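Local coordinates for protein rhizavidin (Rhizobium etli, PDB 3EW1) that binds biotin with high affinity as a secreted, dimeric member of the avidin family, at residues 17-22 and 121-126; 35-40 and 59-64; 63-68 and 86-91. All blocks are in the same frame, centred on the assembly; numbering follows the deposited sequence. Where two conformers were deposited one is given.

Overall arrangement
After the short helix 9-13 the chain enters strand 15-21, and everything that follows up to strand 111-124 lies between the two halves of contact 1, which joins the first strand to the last and shuts the eight-stranded antiparallel barrel. Within that span, contact 2 pairs strand 36-42 with strand 54-62, and contact 3 pairs strand 65-71 with strand 78-92; both are hairpin contacts. They follow one another without crossing and meet at the turn Gly-63 to Thr-64, their centres about 9 Å apart. Phe-68 of contact 3 packs against Phe-121 of contact 1, whereas contacts 1 and 2 do not touch. Contacts 2 and 3 also reach the second subunit.

Contact 1: residues 17-22 and 121-126; sequences SSWQNQ and FQYVPT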
ATOM      1  N   SER B  17     -11.506   2.419  12.463  1.00 20.11           N
ATOM      2  CA  SER B  17     -11.459   3.878  12.653  1.00 20.11           C
ATOM      3  C   SER B  17     -11.642   4.650  11.373  1.00 20.87           C
ATOM      4  O   SER B  17     -11.238   4.206  10.302  1.00 20.08           O
ATOM      5  CB  SER B  17     -10.144   4.279  13.339  1.00 20.15           C
ATOM      6  OG  SER B  17      -9.000   3.785  12.665  1.00 20.87           O
ATOM      7  N   SER B  18     -12.209   5.837  11.514  1.00 20.40           N
ATOM      8  CA  SER B  18     -12.461   6.755  10.407  1.00 20.18           C
ATOM      9  C   SER B  18     -11.553   7.975  10.503  1.00 20.75           C
ATOM     10  O   SER B  18     -11.142   8.390  11.621  1.00 21.22           O
ATOM     11  CB  SER B  18     -13.914   7.210  10.434  1.00 20.59           C
ATOM     12  OG  SER B  18     -14.753   6.064  10.308  1.00 21.38           O
ATOM     13  N   TRP B  19     -11.279   8.565   9.345  1.00 20.96           N
ATOM     14  CA  TRP B  19     -10.259   9.586   9.164  1.00 21.11           C
ATOM     15  C   TRP B  19     -10.700  10.530   8.061  1.00 20.81           C
ATOM     16  O   TRP B  19     -11.406  10.107   7.105  1.00 20.76           O
ATOM     17  CB  TRP B  19      -8.918   8.932   8.793  1.00 21.27           C
ATOM     18  CG  TRP B  19      -8.516   7.899   9.786  1.00 20.43           C
ATOM     19  CD1 TRP B  19      -8.932   6.608   9.825  1.00 20.42           C
ATOM     20  CD2 TRP B  19      -7.652   8.068  10.932  1.00 20.34           C
ATOM     21  NE1 TRP B  19      -8.375   5.954  10.891  1.00 19.77           N
ATOM     22  CE2 TRP B  19      -7.604   6.835  11.600  1.00 20.45           C
ATOM     23  CE3 TRP B  19      -6.900   9.139  11.435  1.00 20.74           C
ATOM     24  CZ2 TRP B  19      -6.854   6.626  12.741  1.00 20.16           C
ATOM     25  CZ3 TRP B  19      -6.152   8.937  12.584  1.00 19.24           C
ATOM     26  CH2 TRP B  19      -6.132   7.692  13.235  1.00 20.40           C
ATOM     27  N   GLN B  20     -10.329  11.803   8.210  1.00 20.50           N
ATOM     28  CA  GLN B  20     -10.591  12.841   7.210  1.00 20.41           C
ATOM     29  C   GLN B  20      -9.309  13.606   6.916  1.00 20.76           C
ATOM     30  O   GLN B  20      -8.643  14.068   7.856  1.00 20.01           O
ATOM     31  CB  GLN B  20     -11.652  13.816   7.722  1.00 21.28           C
ATOM     32  CG  GLN B  20     -12.046  14.834   6.684  1.00 24.09           C
ATOM     33  CD  GLN B  20     -12.832  15.971   7.279  1.00 28.71           C
ATOM     34  OE1 GLN B  20     -13.903  16.304   6.793  1.00 30.88           O
ATOM     35  NE2 GLN B  20     -12.300  16.575   8.349  1.00 29.52           N
ATOM     36  N   ASN B  21      -8.922  13.753   5.648  1.00 20.71           N
ATOM     37  CA  ASN B  21      -7.752  14.599   5.347  1.00 21.58           C
ATOM     38  C   ASN B  21      -8.130  16.065   5.104  1.00 22.36           C
ATOM     39  O   ASN B  21      -9.309  16.428   5.156  1.00 20.80           O
ATOM     40  CB  ASN B  21      -6.836  14.030   4.239  1.00 22.09           C
ATOM     41  CG  ASN B  21      -7.422  14.153   2.841  1.00 21.05           C
ATOM     42  OD1 ASN B  21      -8.355  14.897   2.597  1.00 18.83           O
ATOM     43  ND2 ASN B  21      -6.874  13.373   1.903  1.00 20.20           N
ATOM     44  N   GLN B  22      -7.116  16.893   4.865  1.00 23.40           N
ATOM     45  CA  GLN B  22      -7.293  18.331   4.681  1.00 25.69           C
ATOM     46  C   GLN B  22      -8.103  18.742   3.444  1.00 26.62           C
ATOM     47  O   GLN B  22      -8.520  19.918   3.321  1.00 26.65           O
ATOM     48  CB  GLN B  22      -5.915  19.006   4.694  1.00 25.43           C
ATOM     49  CG  GLN B  22      -5.080  18.852   3.404  1.00 28.57           C
ATOM     50  CD  GLN B  22      -4.590  17.401   3.137  1.00 29.79           C
ATOM     51  OE1 GLN B  22      -4.211  16.680   4.057  1.00 27.92           O
ATOM     52  NE2 GLN B  22      -4.590  17.001   1.877  1.00 31.92           N
ATOM     53  N   PHE B 121      -4.307  13.095   7.800  1.00 18.94           N
ATOM     54  CA  PHE B 121      -5.625  12.596   8.149  1.00 19.25           C
ATOM     55  C   PHE B 121      -5.885  12.798   9.635  1.00 20.25           C
ATOM     56  O   PHE B 121      -5.068  12.366  10.425  1.00 21.67           O
ATOM     57  CB  PHE B 121      -5.691  11.080   7.829  1.00 20.29           C
ATOM     58  CG  PHE B 121      -5.643  10.767   6.362  1.00 19.58           C
ATOM     59  CD1 PHE B 121      -4.414  10.626   5.684  1.00 15.94           C
ATOM     60  CD2 PHE B 121      -6.802  10.680   5.637  1.00 17.10           C
ATOM     61  CE1 PHE B 121      -4.363  10.327   4.294  1.00 17.60           C
ATOM     62  CE2 PHE B 121      -6.745  10.369   4.233  1.00 16.17           C
ATOM     63  CZ  PHE B 121      -5.524  10.245   3.604  1.00 18.13           C
ATOM     64  N   GLN B 122      -7.044  13.372   9.986  1.00 20.48           N
ATOM     65  CA  GLN B 122      -7.462  13.481  11.385  1.00 20.98           C
ATOM     66  C   GLN B 122      -8.443  12.377  11.741  1.00 20.14           C
ATOM     67  O   GLN B 122      -9.341  12.045  10.934  1.00 19.19           O
ATOM     68  CB  GLN B 122      -8.179  14.823  11.622  1.00 21.19           C
ATOM     69  CG  GLN B 122      -7.348  16.004  11.260  1.00 25.18           C
ATOM     70  CD  GLN B 122      -6.054  16.112  12.041  1.00 28.51           C
ATOM     71  OE1 GLN B 122      -6.009  15.860  13.247  1.00 32.00           O
ATOM     72  NE2 GLN B 122      -4.991  16.495  11.357  1.00 31.89           N
ATOM     73  N   TYR B 123      -8.304  11.817  12.941  1.00 20.98           N
ATOM     74  CA  TYR B 123      -9.224  10.826  13.437  1.00 20.70           C
ATOM     75  C   TYR B 123     -10.607  11.451  13.562  1.00 21.75           C
ATOM     76  O   TYR B 123     -10.735  12.602  14.029  1.00 21.86           O
ATOM     77  CB  TYR B 123      -8.739  10.275  14.791  1.00 21.67           C
ATOM     78  CG  TYR B 123      -9.738   9.393  15.461  1.00 22.60           C
ATOM     79  CD1 TYR B 123     -10.587   9.897  16.454  1.00 22.02           C
ATOM     80  CD2 TYR B 123      -9.881   8.056  15.078  1.00 21.11           C
ATOM     81  CE1 TYR B 123     -11.519   9.095  17.069  1.00 22.58           C
ATOM     82  CE2 TYR B 123     -10.823   7.232  15.676  1.00 20.62           C
ATOM     83  CZ  TYR B 123     -11.655   7.759  16.670  1.00 20.29           C
ATOM     84  OH  TYR B 123     -12.602   6.927  17.290  1.00 22.20           O
ATOM     85  N   VAL B 124     -11.627  10.691  13.159  1.00 21.41           N
ATOM     86  CA  VAL B 124     -13.031  11.094  13.235  1.00 22.74           C
ATOM     87  C   VAL B 124     -13.787  10.156  14.184  1.00 23.53           C
ATOM     88  O   VAL B 124     -13.898   8.970  13.917  1.00 23.31           O
ATOM     89  CB  VAL B 124     -13.652  11.053  11.803  1.00 23.52           C
ATOM     90  CG1 VAL B 124     -15.159  11.250  11.833  1.00 25.89           C
ATOM     91  CG2 VAL B 124     -12.973  12.071  10.915  1.00 23.87           C
ATOM     92  N   PRO B 125     -14.330  10.685  15.309  1.00 24.43           N
ATOM     93  CA  PRO B 125     -15.067   9.852  16.262  1.00 25.34           C
ATOM     94  C   PRO B 125     -16.378   9.337  15.666  1.00 25.07           C
ATOM     95  O   PRO B 125     -16.984  10.024  14.842  1.00 25.76           O
ATOM     96  CB  PRO B 125     -15.372  10.820  17.423  1.00 26.08           C
ATOM     97  CG  PRO B 125     -14.503  12.015  17.183  1.00 27.73           C
ATOM     98  CD  PRO B 125     -14.278  12.099  15.726  1.00 26.00           C
ATOM     99  N   THR B 126     -16.794   8.136  16.070  1.00 25.62           N
ATOM    100  CA  THR B 126     -18.043   7.532  15.600  1.00 26.85           C
ATOM    101  C   THR B 126     -19.253   8.269  16.145  1.00 26.96           C
ATOM    102  O   THR B 126     -19.278   8.616  17.332  1.00 27.26           O
ATOM    103  CB  THR B 126     -18.165   6.066  16.108  1.00 27.15           C
ATOM    104  OG1 THR B 126     -16.942   5.354  15.842  1.00 30.87           O
ATOM    105  CG2 THR B 126     -19.310   5.362  15.448  1.00 26.86           C
TER
HETATM  106  O   HOH W   1     -13.804   6.299  13.982  1.00 19.25           O
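Three backbone hydrogen bonds join the antiparallel strands of 17-22 and 121-126. Gln-20 and Gln-122 exchange two: Gln-20 N reaches Gln-122 O at 2.9 Å in the carbonyl plane, and Gln-122 N reaches Gln-20 O at 2.8 Å. Val-124 N gives the third to Ser-18 O (2.8 Å), from above the carbonyl plane. A water accepts from Ser-18 N and donates to Val-124 O. Ring contacts lie on the face carrying Trp-19, Asn-21, Phe-121 and Tyr-123. Tyr-123 lays its CB over the six-membered ring of Trp-19, CB to CZ3 3.7 Å, and turns its ring edge toward the face of the indole, a T-shaped pair with planes at 78°. The indole is tethered in its plane by NE1 to Ser-17 OG, 2.9 Å. Asn-21 CB sits over the Phe-121 ring in a CH-pi contact, 3.6 Å from CD2. With CG between the backbone N and the carbonyl carbon (chi1 74°), the Asn-21 amide runs alongside that ring, and its OD1 accepts from Ser-23 N and Ser-25 N. Asn-21 binds biotin, as do its neighbours Tyr-41 and Asp-119, so this first-to-last strand seam of the avidin barrel also borders the biotin site.

Contact 2: residues 35-40 and 59-64; sequences GNVSGQ and GRVNGT
Strands 36-40 and 59-62 run antiparallel at 138°, with Val-37 and Gly-59 as a hydrogen-bonded pair and Asn-36 and Arg-60 as the adjoining non-hydrogen-bonded pair. Val-37 N donates to Gly-59 O and Gly-59 N to Val-37 O, each at 2.9 Å, while Val-61 N reaches Gly-35 O at 3.0 Å in the carbonyl plane. Arg-60 is bent at chi2 and chi3, folding its guanidinium back over Gly-35, whose carbonyl lies against one face. Gly-35 has positive phi, a backbone shape suited to glycine. Arg-60 NH1 donates a somewhat bent hydrogen bond to Asn-36 OD1 (2.6 Å); OD1 lies in the guanidinium plane, but NH1 stands well above the amide plane of Asn-36, off its lone pairs, the two planes being 67° apart. On the sheet face that bears Val-37, its CG2 meets Val-61 CG2 at 3.7 Å, and Val-37 CB lies 3.5 Å from Gly-59 C, close over a residue with no side chain. Arg-60 NH1 also donates to Phe-34 O, Asn-36 N to Asp-32 OD1, and Arg-60 packs on Gly-71 of the second subunit. NH1 of the buried Arg-60 is thus gripped by a neutral amide oxygen and a backbone carbonyl; its charge would probably polarise both.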
ATOM      1  N   GLY B  35      -1.183  -6.876  11.468  1.00 20.00           N
ATOM      2  CA  GLY B  35      -0.593  -5.763  10.755  1.00 19.19           C
ATOM      3  C   GLY B  35      -1.274  -5.417   9.444  1.00 17.88           C
ATOM      4  O   GLY B  35      -0.840  -4.503   8.764  1.00 19.51           O
ATOM      5  N   ASN B  36      -2.321  -6.157   9.081  0.50 17.89           N
ATOM      6  CA  ASN B  36      -2.996  -5.927   7.799  0.50 17.18           C
ATOM      7  C   ASN B  36      -4.028  -4.815   7.874  0.50 17.26           C
ATOM      8  O   ASN B  36      -4.869  -4.816   8.793  0.50 16.90           O
ATOM      9  CB  ASN B  36      -3.722  -7.187   7.358  0.50 17.42           C
ATOM     10  CG  ASN B  36      -2.794  -8.334   7.080  0.50 17.97           C
ATOM     11  OD1 ASN B  36      -1.849  -8.210   6.307  0.50 19.83           O
ATOM     12  ND2 ASN B  36      -3.088  -9.479   7.681  0.50 18.92           N
ATOM     13  N   VAL B  37      -3.997  -3.897   6.898  1.00 17.16           N
ATOM     14  CA  VAL B  37      -4.963  -2.791   6.853  1.00 16.44           C
ATOM     15  C   VAL B  37      -5.908  -3.022   5.672  1.00 17.38           C
ATOM     16  O   VAL B  37      -5.456  -3.348   4.552  1.00 16.67           O
ATOM     17  CB  VAL B  37      -4.274  -1.456   6.597  1.00 16.12           C
ATOM     18  CG1 VAL B  37      -5.280  -0.295   6.706  1.00 17.41           C
ATOM     19  CG2 VAL B  37      -3.121  -1.252   7.596  1.00 14.95           C
ATOM     20  N   SER B  38      -7.200  -2.886   5.933  0.50 17.60           N
ATOM     21  CA  SER B  38      -8.213  -2.902   4.887  0.50 18.47           C
ATOM     22  C   SER B  38      -8.970  -1.597   5.032  0.50 18.22           C
ATOM     23  O   SER B  38      -8.799  -0.866   6.027  0.50 18.75           O
ATOM     24  CB  SER B  38      -9.155  -4.102   5.043  0.50 18.76           C
ATOM     25  OG  SER B  38      -8.495  -5.338   4.743  0.50 21.04           O
ATOM     26  N   GLY B  39      -9.809  -1.291   4.055  1.00 17.93           N
ATOM     27  CA  GLY B  39     -10.739  -0.210   4.235  1.00 17.99           C
ATOM     28  C   GLY B  39     -11.281   0.317   2.958  1.00 17.97           C
ATOM     29  O   GLY B  39     -11.175  -0.339   1.931  1.00 17.64           O
ATOM     30  N   GLN B  40     -11.822   1.516   3.013  1.00 17.33           N
ATOM     31  CA  GLN B  40     -12.506   2.137   1.893  1.00 18.21           C
ATOM     32  C   GLN B  40     -12.172   3.593   1.902  1.00 18.68           C
ATOM     33  O   GLN B  40     -12.155   4.202   2.957  1.00 18.45           O
ATOM     34  CB  GLN B  40     -14.027   1.935   1.974  1.00 19.27           C
ATOM     35  CG  GLN B  40     -14.477   0.486   1.846  1.00 18.36           C
ATOM     36  CD  GLN B  40     -14.307  -0.075   0.445  1.00 21.04           C
ATOM     37  OE1 GLN B  40     -14.565   0.611  -0.524  1.00 22.46           O
ATOM     38  NE2 GLN B  40     -13.953  -1.364   0.350  1.00 22.71           N
ATOM     39  N   GLY B  59      -3.310  -2.046   3.039  1.00 16.69           N
ATOM     40  CA  GLY B  59      -2.099  -1.445   3.606  1.00 16.25           C
ATOM     41  C   GLY B  59      -1.463  -2.347   4.651  1.00 15.25           C
ATOM     42  O   GLY B  59      -1.975  -3.464   4.928  1.00 14.58           O
ATOM     43  N   ARG B  60      -0.391  -1.845   5.278  1.00 16.19           N
ATOM     44  CA  ARG B  60       0.323  -2.561   6.339  1.00 16.15           C
ATOM     45  C   ARG B  60       0.740  -1.568   7.393  1.00 17.01           C
ATOM     46  O   ARG B  60       1.009  -0.428   7.072  1.00 18.45           O
ATOM     47  CB  ARG B  60       1.590  -3.260   5.815  1.00 14.35           C
ATOM     48  CG  ARG B  60       1.333  -4.450   4.809  1.00 15.38           C
ATOM     49  CD  ARG B  60       0.850  -5.753   5.482  1.00 18.16           C
ATOM     50  NE  ARG B  60       1.755  -6.162   6.566  1.00 17.51           N
ATOM     51  CZ  ARG B  60       1.498  -7.023   7.556  1.00 19.64           C
ATOM     52  NH1 ARG B  60       0.338  -7.670   7.638  1.00 19.64           N
ATOM     53  NH2 ARG B  60       2.431  -7.214   8.498  1.00 21.41           N
ATOM     54  N   VAL B  61       0.804  -2.030   8.636  1.00 17.99           N
ATOM     55  CA  VAL B  61       1.277  -1.195   9.745  1.00 19.16           C
ATOM     56  C   VAL B  61       2.478  -1.866  10.385  1.00 19.75           C
ATOM     57  O   VAL B  61       2.577  -3.103  10.402  1.00 20.33           O
ATOM     58  CB  VAL B  61       0.175  -1.010  10.778  1.00 20.13           C
ATOM     59  CG1 VAL B  61       0.751  -0.601  12.122  1.00 25.64           C
ATOM     60  CG2 VAL B  61      -0.838   0.015  10.264  1.00 19.03           C
ATOM     61  N   ASN B  62       3.407  -1.053  10.853  1.00 19.35           N
ATOM     62  CA  ASN B  62       4.501  -1.529  11.694  1.00 19.04           C
ATOM     63  C   ASN B  62       4.694  -0.469  12.753  1.00 19.09           C
ATOM     64  O   ASN B  62       5.194   0.593  12.450  1.00 20.25           O
ATOM     65  CB  ASN B  62       5.782  -1.717  10.872  1.00 20.06           C
ATOM     66  CG  ASN B  62       6.992  -2.162  11.721  1.00 19.78           C
ATOM     67  OD1 ASN B  62       6.865  -2.530  12.894  1.00 21.48           O
ATOM     68  ND2 ASN B  62       8.139  -2.160  11.130  1.00 15.56           N
ATOM     69  N   GLY B  63       4.277  -0.773  13.965  1.00 19.61           N
ATOM     70  CA  GLY B  63       4.429   0.233  15.044  1.00 19.51           C
ATOM     71  C   GLY B  63       3.491   1.406  14.778  1.00 20.22           C
ATOM     72  O   GLY B  63       2.307   1.198  14.554  1.00 22.38           O
ATOM     73  N   THR B  64       4.023   2.631  14.744  1.00 19.37           N
ATOM     74  CA  THR B  64       3.209   3.785  14.384  1.00 21.21           C
ATOM     75  C   THR B  64       3.239   4.086  12.896  1.00 20.61           C
ATOM     76  O   THR B  64       2.621   5.046  12.437  1.00 22.28           O
ATOM     77  CB  THR B  64       3.681   5.069  15.104  1.00 21.70           C
ATOM     78  OG1 THR B  64       5.063   5.308  14.811  1.00 24.33           O
ATOM     79  CG2 THR B  64       3.517   4.932  16.604  1.00 23.76           C
TER

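Contact 3: residues 63-68 and 86-91; sequences GTFIAF and TGYAQV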
ATOM      1  N   GLY B  63       4.277  -0.773  13.965  1.00 19.61           N
ATOM      2  CA  GLY B  63       4.429   0.233  15.044  1.00 19.51           C
ATOM      3  C   GLY B  63       3.491   1.406  14.778  1.00 20.22           C
ATOM      4  O   GLY B  63       2.307   1.198  14.554  1.00 22.38           O
ATOM      5  N   THR B  64       4.023   2.631  14.744  1.00 19.37           N
ATOM      6  CA  THR B  64       3.209   3.785  14.384  1.00 21.21           C
ATOM      7  C   THR B  64       3.239   4.086  12.896  1.00 20.61           C
ATOM      8  O   THR B  64       2.621   5.046  12.437  1.00 22.28           O
ATOM      9  CB  THR B  64       3.681   5.069  15.104  1.00 21.70           C
ATOM     10  OG1 THR B  64       5.063   5.308  14.811  1.00 24.33           O
ATOM     11  CG2 THR B  64       3.517   4.932  16.604  1.00 23.76           C
ATOM     12  N   PHE B  65       4.010   3.301  12.148  1.00 19.45           N
ATOM     13  CA  PHE B  65       4.184   3.520  10.708  1.00 18.58           C
ATOM     14  C   PHE B  65       3.186   2.763   9.868  1.00 18.55           C
ATOM     15  O   PHE B  65       2.748   1.679  10.235  1.00 18.39           O
ATOM     16  CB  PHE B  65       5.609   3.211  10.340  1.00 18.51           C
ATOM     17  CG  PHE B  65       6.590   4.132  11.047  1.00 19.68           C
ATOM     18  CD1 PHE B  65       7.270   3.711  12.183  1.00 22.73           C
ATOM     19  CD2 PHE B  65       6.797   5.426  10.593  1.00 19.95           C
ATOM     20  CE1 PHE B  65       8.130   4.565  12.848  1.00 23.89           C
ATOM     21  CE2 PHE B  65       7.679   6.289  11.237  1.00 23.26           C
ATOM     22  CZ  PHE B  65       8.349   5.861  12.379  1.00 20.91           C
ATOM     23  N   ILE B  66       2.787   3.385   8.760  1.00 17.02           N
ATOM     24  CA  ILE B  66       1.727   2.807   7.956  1.00 17.96           C
ATOM     25  C   ILE B  66       1.965   3.136   6.514  1.00 16.86           C
ATOM     26  O   ILE B  66       2.441   4.209   6.142  1.00 16.49           O
ATOM     27  CB  ILE B  66       0.308   3.330   8.401  1.00 18.50           C
ATOM     28  CG1 ILE B  66      -0.807   2.611   7.619  1.00 18.92           C
ATOM     29  CG2 ILE B  66       0.207   4.858   8.292  1.00 18.89           C
ATOM     30  CD1 ILE B  66      -2.240   2.919   8.118  1.00 20.71           C
ATOM     31  N   ALA B  67       1.612   2.176   5.674  1.00 17.36           N
ATOM     32  CA  ALA B  67       1.600   2.411   4.215  1.00 17.06           C
ATOM     33  C   ALA B  67       0.309   1.822   3.680  1.00 17.02           C
ATOM     34  O   ALA B  67      -0.074   0.701   4.048  1.00 16.51           O
ATOM     35  CB  ALA B  67       2.838   1.809   3.543  1.00 19.08           C
ATOM     36  N   PHE B  68      -0.373   2.547   2.788  1.00 15.88           N
ATOM     37  CA  PHE B  68      -1.614   2.026   2.251  1.00 16.84           C
ATOM     38  C   PHE B  68      -1.787   2.466   0.806  1.00 15.26           C
ATOM     39  O   PHE B  68      -1.129   3.405   0.327  1.00 16.87           O
ATOM     40  CB  PHE B  68      -2.824   2.366   3.144  1.00 17.69           C
ATOM     41  CG  PHE B  68      -3.050   3.834   3.385  1.00 17.17           C
ATOM     42  CD1 PHE B  68      -2.402   4.491   4.438  1.00 21.27           C
ATOM     43  CD2 PHE B  68      -3.917   4.556   2.586  1.00 17.48           C
ATOM     44  CE1 PHE B  68      -2.633   5.845   4.686  1.00 22.09           C
ATOM     45  CE2 PHE B  68      -4.175   5.923   2.837  1.00 18.79           C
ATOM     46  CZ  PHE B  68      -3.511   6.553   3.873  1.00 21.33           C
ATOM     47  N   THR B  86       2.382   6.778   2.410  1.00 18.32           N
ATOM     48  CA  THR B  86       3.301   6.239   3.419  1.00 18.05           C
ATOM     49  C   THR B  86       3.438   7.313   4.492  1.00 18.23           C
ATOM     50  O   THR B  86       3.548   8.474   4.143  1.00 19.40           O
ATOM     51  CB  THR B  86       4.678   5.915   2.754  1.00 17.88           C
ATOM     52  OG1 THR B  86       4.476   5.229   1.502  1.00 20.49           O
ATOM     53  CG2 THR B  86       5.524   5.056   3.675  1.00 19.52           C
ATOM     54  N   GLY B  87       3.438   6.936   5.777  1.00 17.41           N
ATOM     55  CA  GLY B  87       3.608   7.928   6.846  1.00 18.73           C
ATOM     56  C   GLY B  87       3.480   7.267   8.196  1.00 20.23           C
ATOM     57  O   GLY B  87       3.840   6.098   8.389  1.00 18.73           O
ATOM     58  N   TYR B  88       3.018   8.053   9.162  1.00 20.33           N
ATOM     59  CA  TYR B  88       2.990   7.594  10.548  1.00 21.63           C
ATOM     60  C   TYR B  88       1.870   8.266  11.326  1.00 20.87           C
ATOM     61  O   TYR B  88       1.396   9.319  10.933  1.00 19.99           O
ATOM     62  CB  TYR B  88       4.334   7.923  11.205  1.00 23.29           C
ATOM     63  CG  TYR B  88       4.729   9.402  11.071  1.00 25.22           C
ATOM     64  CD1 TYR B  88       5.451   9.871   9.962  1.00 26.71           C
ATOM     65  CD2 TYR B  88       4.338  10.347  12.045  1.00 25.69           C
ATOM     66  CE1 TYR B  88       5.779  11.242   9.844  1.00 28.29           C
ATOM     67  CE2 TYR B  88       4.658  11.691  11.932  1.00 26.76           C
ATOM     68  CZ  TYR B  88       5.383  12.131  10.852  1.00 27.64           C
ATOM     69  OH  TYR B  88       5.705  13.459  10.774  1.00 29.21           O
ATOM     70  N   ALA B  89       1.433   7.607  12.390  1.00 21.96           N
ATOM     71  CA  ALA B  89       0.443   8.147  13.339  1.00 21.78           C
ATOM     72  C   ALA B  89       1.154   8.939  14.426  1.00 22.64           C
ATOM     73  O   ALA B  89       2.204   8.511  14.904  1.00 22.42           O
ATOM     74  CB  ALA B  89      -0.353   7.021  13.973  1.00 22.07           C
ATOM     75  N   GLN B  90       0.588  10.093  14.805  1.00 24.11           N
ATOM     76  CA  GLN B  90       1.071  10.807  15.996  1.00 24.73           C
ATOM     77  C   GLN B  90      -0.106  11.538  16.622  1.00 25.53           C
ATOM     78  O   GLN B  90      -1.186  11.621  16.033  1.00 24.07           O
ATOM     79  CB  GLN B  90       2.138  11.807  15.611  1.00 25.45           C
ATOM     80  CG  GLN B  90       1.677  12.836  14.596  1.00 26.14           C
ATOM     81  CD  GLN B  90       2.730  13.910  14.350  1.00 28.96           C
ATOM     82  OE1 GLN B  90       3.921  13.759  14.710  1.00 30.35           O
ATOM     83  NE2 GLN B  90       2.298  15.005  13.739  1.00 30.65           N
ATOM     84  N   VAL B  91       0.103  12.058  17.827  1.00 27.21           N
ATOM     85  CA  VAL B  91      -0.957  12.712  18.555  1.00 29.42           C
ATOM     86  C   VAL B  91      -0.678  14.212  18.565  1.00 30.35           C
ATOM     87  O   VAL B  91       0.476  14.620  18.726  1.00 31.02           O
ATOM     88  CB  VAL B  91      -1.024  12.144  19.992  1.00 29.49           C
ATOM     89  CG1 VAL B  91      -2.025  12.913  20.849  1.00 30.36           C
ATOM     90  CG2 VAL B  91      -1.441  10.702  19.967  1.00 30.68           C
TER
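Phe-65 and Tyr-88 make the closest side-chain meeting: Phe-65 CD2 lies 3.6 Å from Tyr-88 CB, and the two side chains cross obliquely. Phe-65 keeps CG anti to the carbonyl carbon (chi1 -62°), which brings one ring edge near Gly-87 O. Tyr-88 takes the crowded position, CG between the backbone N and the carbonyl carbon (chi1 54°), and its ring leads away from 63-68. Further along the same face Ala-67 CB and Thr-86 CG2 come to 4.2 Å. On the other face Ile-66 CG2 rests 3.8 Å from Gly-87 O, while its CG1 branch extends away to pack on Val-61. The paired strands form the hairpin of 65-71 and 78-92 in the up-and-down avidin barrel, in which each strand pairs with the next. The backbone bonds set this register. Gly-87 N lies almost on the C=O axis of Ile-66 and donates to its O at 2.9 Å, and Ile-66 N returns a bond to Gly-87 O at 2.9 Å, from above the carbonyl plane. Ala-89 N reaches Thr-64 O at 2.8 Å in the carbonyl plane. On one side of the hairpin the backbone of Arg-60 in strand 54-62 hydrogen-bonds to that of Ala-67; on the other, Thr-86 and Tyr-88 make backbone hydrogen bonds with Ser-101 and Val-99 of strand 95-108. Phe-68 stacks on Trp-85. The second subunit covers the face bearing Phe-65 and Tyr-88: its Tyr-106 packs on Phe-65, its Pro-112 on Tyr-88 and its Thr-83 on Ala-67.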